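Local coordinates for beta-glucosidase (Chaetomella raphigera, PDB 6JXG), which probably hydrolyses terminal, non-reducing beta-D-glucosyl residues to release beta-D-glucose, as a secreted family 3 glycoside hydrolase of cellulose degradation, at residues W6-L17 and V285-F294; T687-L695 and R705-S713. All coordinates share one frame; numbering follows the deposited sequence.

Contact 1: residues W6-L17 and V285-F294; sequences WAAAYKKATAAL and VTRILASWYF
The six-membered ring of W6 and the ring of F294 lie face to face, centroids 4.2 Å apart and planes 11° from parallel. F294 swings over the indole because its CG stands anti to the backbone N (chi1 -177°). At the indole edge, near its plane, sits S291 OG, 3.6 Å from W6 CH2 and hydrogen-bonded to A195 O; W6 NE1 is held by N193. The Y293 ring is sandwiched: W292 CE3 lies over one face, and over the opposite one K12 CB makes a CH-pi contact 3.5 Å from the ring centroid, almost on the normal. A16 CB reaches the edge of that ring. Water 2 links Y293 OH to K12 O; water 1 joins K12 NZ to Y293 O. The Y10 ring meets A290 obliquely, CE1 to CB 3.5 Å, and its OH, bonded to Q226 O, lies over the rim of one face of the R287 guanidinium, whose NH1 bonds F225 O and G227 O. Small residues bring the backbones close: A9 and A290 have CA atoms 4.9 Å apart, and A13 CB comes within 3.4 Å of T286 O. A13 fits as a knob among T286, L289, A290 and Y293, and T286 returns the fit among Y10, A13, T14 and L17. With axes 7.9 Å apart at 126°, this is alanine-rich knobs-into-holes packing, laying helix 7-17 on helix 278-294 of the TIM-barrel-related N-terminal domain.

Contact 2: residues T687-L695 and R705-S713; sequences TPTSGEFSL and RLQGSLKCS
F693 and L710 form a hydrogen-bonded pair in the antiparallel beta hairpin of strands 692-698 and 704-711, the latter outermost in a four-stranded sheet of the fibronectin type III-like domain. Backbone bonds set the register: F693 N gives to L710 O at 2.7 Å and L710 N returns to F693 O, and L695 and G708 repeat the pattern. The bond from L695 N to G708 O is nearly straight, yet its donor stands 42° out of the carbonyl plane. S694 with S709, between these two, and E692 with K711, beyond F693-L710, are non-hydrogen-bonded pairs; S709 CA makes a CA-H...O contact with F693 O, 3.2 Å. Apolar contacts gather on the face bearing F693, L695 and L710, where L695 CD1 reaches L710 CG at 4.2 Å; A589 of strand 582-591 and V616 of strand 612-622, which pack against this face, also touch L695. The sulfur-aromatic contact closes one end: C712 SG lies over a face of the F693 ring, 3.9 Å from its centroid and 28° off the normal. The ring is placed there with CG anti to the carbonyl carbon (chi1 -61°). Replacing F693 by an alanine is likely to leave the C712 sulfur without its aromatic partner and open a gap beside L710 CB and P639. On the other face the extended E692 chain brings OE1 to 3.5 Å from S709 CB. Past the last strand pair, C712, centre of an inverse gamma turn, still donates from its N to G691 O at 3.1 Å.

In the fold
Contact 1 and contact 2 share no element and do not touch: their centres are 43 Å apart and their nearest atoms about 24 Å. Contact 1 is the more buried, with 10 of its 16 touching residues buried, and joins helices far apart in sequence through stacked rings, interlocking side chains and bridging waters. Contact 2, only partly buried, ties neighbouring strands of one hairpin by direct backbone hydrogen bonds; its apolar face meets strands 582-591 and 612-622, whereas the glutamate, serine and lysine side chains occupy the other face. The first lays the chain's start on the N-terminal domain, and the second adds the outermost strand, 704-711, to its sheet, where the modelled chain ends.

Contact 1: residues W6-L17 and V285-F294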
loop_
_atom_site.group_PDB
_atom_site.type_symbol
_atom_site.label_atom_id
_atom_site.label_comp_id
_atom_site.label_asym_id
_atom_site.label_seq_id
_atom_site.Cartn_x
_atom_site.Cartn_y
_atom_site.Cartn_z
ATOM N N TRP A 6 -12.538 -17.372 -14.874
ATOM C CA TRP A 6 -11.923 -18.524 -14.229
ATOM C C TRP A 6 -12.407 -19.922 -14.732
ATOM O O TRP A 6 -12.014 -20.968 -14.183
ATOM C CB TRP A 6 -12.324 -18.350 -12.776
ATOM C CG TRP A 6 -11.570 -17.268 -12.150
ATOM C CD1 TRP A 6 -11.758 -15.902 -12.263
ATOM C CD2 TRP A 6 -10.442 -17.449 -11.327
ATOM N NE1 TRP A 6 -10.804 -15.231 -11.498
ATOM C CE2 TRP A 6 -9.970 -16.163 -10.948
ATOM C CE3 TRP A 6 -9.791 -18.567 -10.840
ATOM C CZ2 TRP A 6 -8.869 -15.996 -10.130
ATOM C CZ3 TRP A 6 -8.662 -18.374 -9.999
ATOM C CH2 TRP A 6 -8.257 -17.121 -9.641
ATOM N N ALA A 7 -13.242 -19.937 -15.760
ATOM C CA ALA A 7 -13.866 -21.198 -16.151
ATOM C C ALA A 7 -12.849 -22.216 -16.701
ATOM O O ALA A 7 -12.887 -23.346 -16.275
ATOM C CB ALA A 7 -15.032 -20.960 -17.103
ATOM N N ALA A 8 -11.926 -21.813 -17.568
ATOM C CA ALA A 8 -10.890 -22.721 -18.075
ATOM C C ALA A 8 -9.960 -23.205 -16.992
ATOM O O ALA A 8 -9.570 -24.335 -17.013
ATOM C CB ALA A 8 -10.078 -22.059 -19.193
ATOM N N ALA A 9 -9.638 -22.339 -16.015
ATOM C CA ALA A 9 -8.850 -22.718 -14.845
ATOM C C ALA A 9 -9.513 -23.761 -14.002
ATOM O O ALA A 9 -8.853 -24.663 -13.502
ATOM C CB ALA A 9 -8.446 -21.467 -13.982
ATOM N N TYR A 10 -10.820 -23.633 -13.813
ATOM C CA TYR A 10 -11.548 -24.521 -12.948
ATOM C C TYR A 10 -11.690 -25.910 -13.629
ATOM O O TYR A 10 -11.629 -26.969 -12.959
ATOM C CB TYR A 10 -12.926 -23.936 -12.600
ATOM C CG TYR A 10 -12.898 -23.279 -11.262
ATOM C CD1 TYR A 10 -12.229 -22.075 -11.071
ATOM C CD2 TYR A 10 -13.494 -23.873 -10.162
ATOM C CE1 TYR A 10 -12.156 -21.512 -9.784
ATOM C CE2 TYR A 10 -13.425 -23.318 -8.900
ATOM C CZ TYR A 10 -12.731 -22.144 -8.714
ATOM O OH TYR A 10 -12.693 -21.549 -7.417
ATOM N N LYS A 11 -11.805 -25.883 -14.940
ATOM C CA LYS A 11 -11.855 -27.105 -15.719
ATOM C C LYS A 11 -10.562 -27.900 -15.530
ATOM O O LYS A 11 -10.611 -29.031 -15.224
ATOM C CB LYS A 11 -12.126 -26.824 -17.184
ATOM C CG LYS A 11 -12.007 -28.018 -18.033
ATOM C CD LYS A 11 -12.912 -27.971 -19.212
ATOM C CE LYS A 11 -12.904 -29.272 -20.019
ATOM N NZ LYS A 11 -12.784 -29.025 -21.462
ATOM N N LYS A 12 -9.431 -27.224 -15.637
ATOM C CA LYS A 12 -8.150 -27.873 -15.421
ATOM C C LYS A 12 -8.046 -28.339 -13.963
ATOM O O LYS A 12 -7.679 -29.463 -13.709
ATOM C CB LYS A 12 -7.012 -26.943 -15.773
ATOM C CG LYS A 12 -7.026 -26.585 -17.263
ATOM C CD LYS A 12 -5.920 -25.608 -17.521
ATOM C CE LYS A 12 -6.139 -24.883 -18.834
ATOM N NZ LYS A 12 -5.189 -23.776 -18.938
ATOM N N ALA A 13 -8.441 -27.490 -13.021
ATOM C CA ALA A 13 -8.388 -27.863 -11.605
ATOM C C ALA A 13 -9.240 -29.054 -11.295
ATOM O O ALA A 13 -8.803 -29.881 -10.526
ATOM C CB ALA A 13 -8.791 -26.680 -10.679
ATOM N N THR A 14 -10.475 -29.084 -11.805
ATOM C CA THR A 14 -11.376 -30.205 -11.529
ATOM C C THR A 14 -10.748 -31.515 -12.081
ATOM O O THR A 14 -10.837 -32.550 -11.455
ATOM C CB THR A 14 -12.814 -29.868 -12.012
ATOM O OG1 THR A 14 -13.296 -28.737 -11.211
ATOM C CG2 THR A 14 -13.746 -31.004 -11.768
ATOM N N ALA A 15 -10.143 -31.447 -13.251
ATOM C CA ALA A 15 -9.505 -32.622 -13.839
ATOM C C ALA A 15 -8.343 -33.132 -12.993
ATOM O O ALA A 15 -8.199 -34.329 -12.779
ATOM C CB ALA A 15 -9.028 -32.332 -15.221
ATOM N N ALA A 16 -7.501 -32.229 -12.503
ATOM C CA ALA A 16 -6.431 -32.615 -11.598
ATOM C C ALA A 16 -6.912 -33.213 -10.270
ATOM O O ALA A 16 -6.380 -34.268 -9.797
ATOM C CB ALA A 16 -5.484 -31.402 -11.373
ATOM N N LEU A 17 -7.922 -32.586 -9.676
ATOM C CA LEU A 17 -8.488 -33.044 -8.418
ATOM C C LEU A 17 -8.865 -34.548 -8.491
ATOM O O LEU A 17 -8.746 -35.305 -7.516
ATOM C CB LEU A 17 -9.723 -32.222 -8.060
ATOM C CG LEU A 17 -10.371 -32.495 -6.705
ATOM C CD1 LEU A 17 -9.585 -31.941 -5.547
ATOM C CD2 LEU A 17 -11.814 -32.010 -6.635
ATOM N N VAL A 285 -8.702 -27.509 -2.525
ATOM C CA VAL A 285 -7.776 -27.913 -3.575
ATOM C C VAL A 285 -8.134 -27.424 -4.927
ATOM O O VAL A 285 -7.250 -27.014 -5.690
ATOM C CB VAL A 285 -7.605 -29.446 -3.575
ATOM C CG1 VAL A 285 -6.600 -29.841 -4.658
ATOM C CG2 VAL A 285 -7.037 -29.869 -2.232
ATOM N N THR A 286 -9.434 -27.466 -5.272
ATOM C CA THR A 286 -9.879 -26.959 -6.516
ATOM C C THR A 286 -9.488 -25.480 -6.676
ATOM O O THR A 286 -9.018 -25.089 -7.723
ATOM C CB THR A 286 -11.397 -27.108 -6.715
ATOM O OG1 THR A 286 -11.806 -28.488 -6.570
ATOM C CG2 THR A 286 -11.789 -26.628 -8.058
ATOM N N ARG A 287 -9.638 -24.725 -5.599
ATOM C CA ARG A 287 -9.350 -23.299 -5.616
ATOM C C ARG A 287 -7.831 -23.021 -5.798
ATOM O O ARG A 287 -7.425 -22.192 -6.616
ATOM C CB ARG A 287 -9.860 -22.654 -4.352
ATOM C CG ARG A 287 -11.391 -22.518 -4.269
ATOM C CD ARG A 287 -11.873 -22.058 -2.911
ATOM N NE ARG A 287 -13.297 -21.764 -2.941
ATOM C CZ ARG A 287 -13.879 -20.696 -3.499
ATOM N NH1 ARG A 287 -13.161 -19.715 -4.000
ATOM N NH2 ARG A 287 -15.212 -20.622 -3.498
ATOM N N ILE A 288 -7.004 -23.694 -5.005
ATOM C CA ILE A 288 -5.544 -23.561 -5.044
ATOM C C ILE A 288 -5.008 -23.892 -6.450
ATOM O O ILE A 288 -4.269 -23.103 -7.057
ATOM C CB ILE A 288 -4.864 -24.491 -4.015
ATOM C CG1 ILE A 288 -5.298 -24.099 -2.602
ATOM C CG2 ILE A 288 -3.332 -24.396 -4.127
ATOM C CD1 ILE A 288 -5.122 -25.122 -1.514
ATOM N N LEU A 289 -5.500 -25.007 -6.988
ATOM C CA LEU A 289 -5.098 -25.435 -8.343
ATOM C C LEU A 289 -5.660 -24.460 -9.391
ATOM O O LEU A 289 -5.000 -24.163 -10.377
ATOM C CB LEU A 289 -5.549 -26.903 -8.626
ATOM C CG LEU A 289 -4.897 -27.964 -7.716
ATOM C CD1 LEU A 289 -5.406 -29.317 -8.181
ATOM C CD2 LEU A 289 -3.362 -27.960 -7.765
ATOM N N ALA A 290 -6.897 -23.983 -9.225
ATOM C CA ALA A 290 -7.458 -23.038 -10.177
ATOM C C ALA A 290 -6.532 -21.796 -10.315
ATOM O O ALA A 290 -6.304 -21.306 -11.410
ATOM C CB ALA A 290 -8.844 -22.613 -9.763
ATOM N N SER A 291 -6.100 -21.254 -9.198
ATOM C CA SER A 291 -5.248 -20.073 -9.195
ATOM C C SER A 291 -3.891 -20.326 -9.873
ATOM O O SER A 291 -3.371 -19.503 -10.641
ATOM C CB SER A 291 -5.059 -19.635 -7.744
ATOM O OG SER A 291 -6.264 -18.959 -7.279
ATOM N N TRP A 292 -3.345 -21.500 -9.613
ATOM C CA TRP A 292 -2.136 -22.017 -10.292
ATOM C C TRP A 292 -2.271 -22.043 -11.810
ATOM O O TRP A 292 -1.425 -21.470 -12.548
ATOM C CB TRP A 292 -1.814 -23.414 -9.726
ATOM C CG TRP A 292 -0.524 -24.051 -10.162
ATOM C CD1 TRP A 292 0.723 -23.569 -9.936
ATOM C CD2 TRP A 292 -0.351 -25.314 -10.821
ATOM N NE1 TRP A 292 1.661 -24.434 -10.434
ATOM C CE2 TRP A 292 1.024 -25.518 -10.957
ATOM C CE3 TRP A 292 -1.225 -26.333 -11.218
ATOM C CZ2 TRP A 292 1.549 -26.607 -11.531
ATOM C CZ3 TRP A 292 -0.681 -27.439 -11.811
ATOM C CH2 TRP A 292 0.705 -27.559 -11.953
ATOM N N TYR A 293 -3.348 -22.673 -12.263
ATOM C CA TYR A 293 -3.650 -22.736 -13.694
ATOM C C TYR A 293 -4.026 -21.374 -14.237
ATOM O O TYR A 293 -3.642 -21.046 -15.352
ATOM C CB TYR A 293 -4.800 -23.674 -13.972
ATOM C CG TYR A 293 -4.479 -25.135 -13.834
ATOM C CD1 TYR A 293 -3.540 -25.712 -14.666
ATOM C CD2 TYR A 293 -5.118 -25.944 -12.918
ATOM C CE1 TYR A 293 -3.224 -27.027 -14.585
ATOM C CE2 TYR A 293 -4.805 -27.312 -12.839
ATOM C CZ TYR A 293 -3.844 -27.819 -13.708
ATOM O OH TYR A 293 -3.433 -29.146 -13.671
ATOM N N PHE A 294 -4.777 -20.580 -13.454
ATOM C CA PHE A 294 -5.238 -19.254 -13.912
ATOM C C PHE A 294 -4.118 -18.325 -14.356
ATOM O O PHE A 294 -4.202 -17.738 -15.412
ATOM C CB PHE A 294 -6.105 -18.549 -12.840
ATOM C CG PHE A 294 -6.648 -17.231 -13.300
ATOM C CD1 PHE A 294 -5.941 -16.056 -13.094
ATOM C CD2 PHE A 294 -7.807 -17.187 -14.011
ATOM C CE1 PHE A 294 -6.396 -14.823 -13.572
ATOM C CE2 PHE A 294 -8.327 -15.961 -14.437
ATOM C CZ PHE A 294 -7.577 -14.761 -14.220
HETATM O O HOH W 1 -2.774 -22.848 -17.336
HETATM O O HOH W 2 -5.596 -30.613 -15.112
HETATM O O HOH W 3 -6.126 -21.729 -17.165
#

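Contact 2: residues T687-L695 and R705-S713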
loop_
_atom_site.group_PDB
_atom_site.type_symbol
_atom_site.label_atom_id
_atom_site.label_comp_id
_atom_site.label_asym_id
_atom_site.label_seq_id
_atom_site.Cartn_x
_atom_site.Cartn_y
_atom_site.Cartn_z
ATOM N N THR A 687 -27.716 2.661 -5.836
ATOM C CA THR A 687 -27.388 3.855 -6.603
ATOM C C THR A 687 -28.528 4.867 -6.584
ATOM O O THR A 687 -29.560 4.591 -7.192
ATOM C CB THR A 687 -27.159 3.508 -8.057
ATOM O OG1 THR A 687 -26.329 2.343 -8.108
ATOM C CG2 THR A 687 -26.451 4.664 -8.789
ATOM N N PRO A 688 -28.335 6.023 -5.941
ATOM C CA PRO A 688 -29.416 7.018 -5.859
ATOM C C PRO A 688 -29.989 7.453 -7.217
ATOM O O PRO A 688 -29.314 7.478 -8.282
ATOM C CB PRO A 688 -28.772 8.231 -5.168
ATOM C CG PRO A 688 -27.569 7.709 -4.475
ATOM C CD PRO A 688 -27.110 6.487 -5.271
ATOM N N THR A 689 -31.264 7.800 -7.145
ATOM C CA THR A 689 -32.087 7.913 -8.307
ATOM C C THR A 689 -32.934 9.221 -8.328
ATOM O O THR A 689 -33.845 9.398 -9.106
ATOM C CB THR A 689 -32.890 6.574 -8.332
ATOM O OG1 THR A 689 -33.184 6.237 -9.669
ATOM C CG2 THR A 689 -34.115 6.579 -7.459
ATOM N N SER A 690 -32.648 10.125 -7.423
ATOM C CA SER A 690 -33.247 11.455 -7.433
ATOM C C SER A 690 -32.272 12.373 -6.702
ATOM O O SER A 690 -31.456 11.948 -5.875
ATOM C CB SER A 690 -34.593 11.474 -6.697
ATOM O OG SER A 690 -34.401 11.157 -5.327
ATOM N N GLY A 691 -32.387 13.647 -6.980
ATOM C CA GLY A 691 -31.405 14.566 -6.484
ATOM C C GLY A 691 -30.286 14.467 -7.494
ATOM O O GLY A 691 -30.482 14.068 -8.671
ATOM N N GLU A 692 -29.098 14.825 -7.045
ATOM C CA GLU A 692 -28.033 15.023 -7.929
ATOM C C GLU A 692 -26.794 14.761 -7.124
ATOM O O GLU A 692 -26.754 15.023 -5.898
ATOM C CB GLU A 692 -28.033 16.464 -8.429
ATOM C CG GLU A 692 -27.740 17.516 -7.363
ATOM C CD GLU A 692 -27.706 18.921 -7.958
ATOM O OE1 GLU A 692 -26.887 19.769 -7.525
ATOM O OE2 GLU A 692 -28.464 19.167 -8.913
ATOM N N PHE A 693 -25.806 14.232 -7.806
ATOM C CA PHE A 693 -24.481 14.084 -7.193
ATOM C C PHE A 693 -23.784 15.393 -7.289
ATOM O O PHE A 693 -23.880 16.065 -8.309
ATOM C CB PHE A 693 -23.683 13.011 -7.941
ATOM C CG PHE A 693 -24.334 11.653 -7.892
ATOM C CD1 PHE A 693 -24.145 10.815 -6.812
ATOM C CD2 PHE A 693 -25.113 11.185 -8.963
ATOM C CE1 PHE A 693 -24.718 9.546 -6.759
ATOM C CE2 PHE A 693 -25.676 9.903 -8.912
ATOM C CZ PHE A 693 -25.516 9.101 -7.802
ATOM N N SER A 694 -23.030 15.777 -6.262
ATOM C CA SER A 694 -22.170 16.922 -6.376
ATOM C C SER A 694 -20.768 16.486 -6.840
ATOM O O SER A 694 -20.249 15.508 -6.345
ATOM C CB SER A 694 -22.069 17.600 -5.035
ATOM O OG SER A 694 -23.302 18.100 -4.728
ATOM N N LEU A 695 -20.225 17.175 -7.827
ATOM C CA LEU A 695 -18.910 16.900 -8.400
ATOM C C LEU A 695 -17.948 18.045 -8.046
ATOM O O LEU A 695 -18.283 19.179 -8.291
ATOM C CB LEU A 695 -19.058 16.910 -9.885
ATOM C CG LEU A 695 -20.109 15.952 -10.453
ATOM C CD1 LEU A 695 -20.218 16.004 -11.964
ATOM C CD2 LEU A 695 -19.789 14.557 -9.982
ATOM N N ARG A 705 -11.486 23.581 -7.479
ATOM C CA ARG A 705 -11.454 24.608 -8.453
ATOM C C ARG A 705 -12.726 24.630 -9.298
ATOM O O ARG A 705 -13.013 25.655 -9.863
ATOM C CB ARG A 705 -10.287 24.411 -9.398
ATOM C CG ARG A 705 -8.966 24.293 -8.667
ATOM C CD ARG A 705 -8.469 25.629 -8.135
ATOM N NE ARG A 705 -7.122 25.408 -7.614
ATOM C CZ ARG A 705 -6.001 25.451 -8.328
ATOM N NH1 ARG A 705 -5.975 25.856 -9.594
ATOM N NH2 ARG A 705 -4.858 25.178 -7.739
ATOM N N LEU A 706 -13.392 23.503 -9.455
ATOM C CA LEU A 706 -14.563 23.430 -10.331
ATOM C C LEU A 706 -15.645 22.676 -9.619
ATOM O O LEU A 706 -15.410 21.762 -8.799
ATOM C CB LEU A 706 -14.223 22.786 -11.673
ATOM C CG LEU A 706 -13.022 23.310 -12.437
ATOM C CD1 LEU A 706 -12.544 22.270 -13.425
ATOM C CD2 LEU A 706 -13.385 24.638 -13.099
ATOM N N GLN A 707 -16.866 23.038 -9.936
ATOM C CA GLN A 707 -17.979 22.357 -9.323
ATOM C C GLN A 707 -19.055 22.114 -10.360
ATOM O O GLN A 707 -19.279 22.922 -11.270
ATOM C CB GLN A 707 -18.490 23.212 -8.166
ATOM C CG GLN A 707 -19.709 22.689 -7.424
ATOM C CD GLN A 707 -21.061 23.057 -8.039
ATOM O OE1 GLN A 707 -21.287 24.145 -8.553
ATOM N NE2 GLN A 707 -21.967 22.117 -8.006
ATOM N N GLY A 708 -19.718 20.983 -10.239
ATOM C CA GLY A 708 -20.806 20.674 -11.141
ATOM C C GLY A 708 -21.687 19.657 -10.500
ATOM O O GLY A 708 -21.533 19.345 -9.355
ATOM N N SER A 709 -22.611 19.132 -11.259
ATOM C CA SER A 709 -23.487 18.079 -10.720
ATOM C C SER A 709 -23.855 17.075 -11.781
ATOM O O SER A 709 -23.607 17.280 -12.956
ATOM C CB SER A 709 -24.702 18.695 -10.049
ATOM O OG SER A 709 -25.416 19.391 -11.013
ATOM N N LEU A 710 -24.313 15.927 -11.326
ATOM C CA LEU A 710 -24.763 14.864 -12.188
ATOM C C LEU A 710 -26.138 14.599 -11.654
ATOM O O LEU A 710 -26.301 14.190 -10.509
ATOM C CB LEU A 710 -23.931 13.598 -12.024
ATOM C CG LEU A 710 -22.979 13.035 -13.059
ATOM C CD1 LEU A 710 -22.530 11.664 -12.559
ATOM C CD2 LEU A 710 -23.520 12.961 -14.471
ATOM N N LYS A 711 -27.124 14.927 -12.464
ATOM C CA LYS A 711 -28.514 14.543 -12.253
ATOM C C LYS A 711 -28.504 13.029 -12.055
ATOM O O LYS A 711 -27.792 12.340 -12.781
ATOM C CB LYS A 711 -29.306 14.909 -13.504
ATOM C CG LYS A 711 -28.498 14.687 -14.827
ATOM C CD LYS A 711 -27.531 15.866 -15.216
ATOM C CE LYS A 711 -26.171 15.368 -15.689
ATOM N NZ LYS A 711 -25.064 16.376 -15.628
ATOM N N CYS A 712 -29.201 12.541 -11.032
ATOM C CA CYS A 712 -29.267 11.098 -10.699
ATOM C C CYS A 712 -30.266 10.331 -11.583
ATOM O O CYS A 712 -31.181 9.725 -11.050
ATOM C CB CYS A 712 -29.700 10.878 -9.239
ATOM S SG CYS A 712 -28.586 11.526 -7.984
ATOM N N SER A 713 -30.043 10.348 -12.901
ATOM C CA SER A 713 -30.813 9.589 -13.891
ATOM C C SER A 713 -30.163 9.838 -15.245
ATOM O O SER A 713 -29.884 11.002 -15.585
ATOM C CB SER A 713 -32.274 10.063 -13.939
ATOM O OG SER A 713 -32.329 11.488 -13.984
#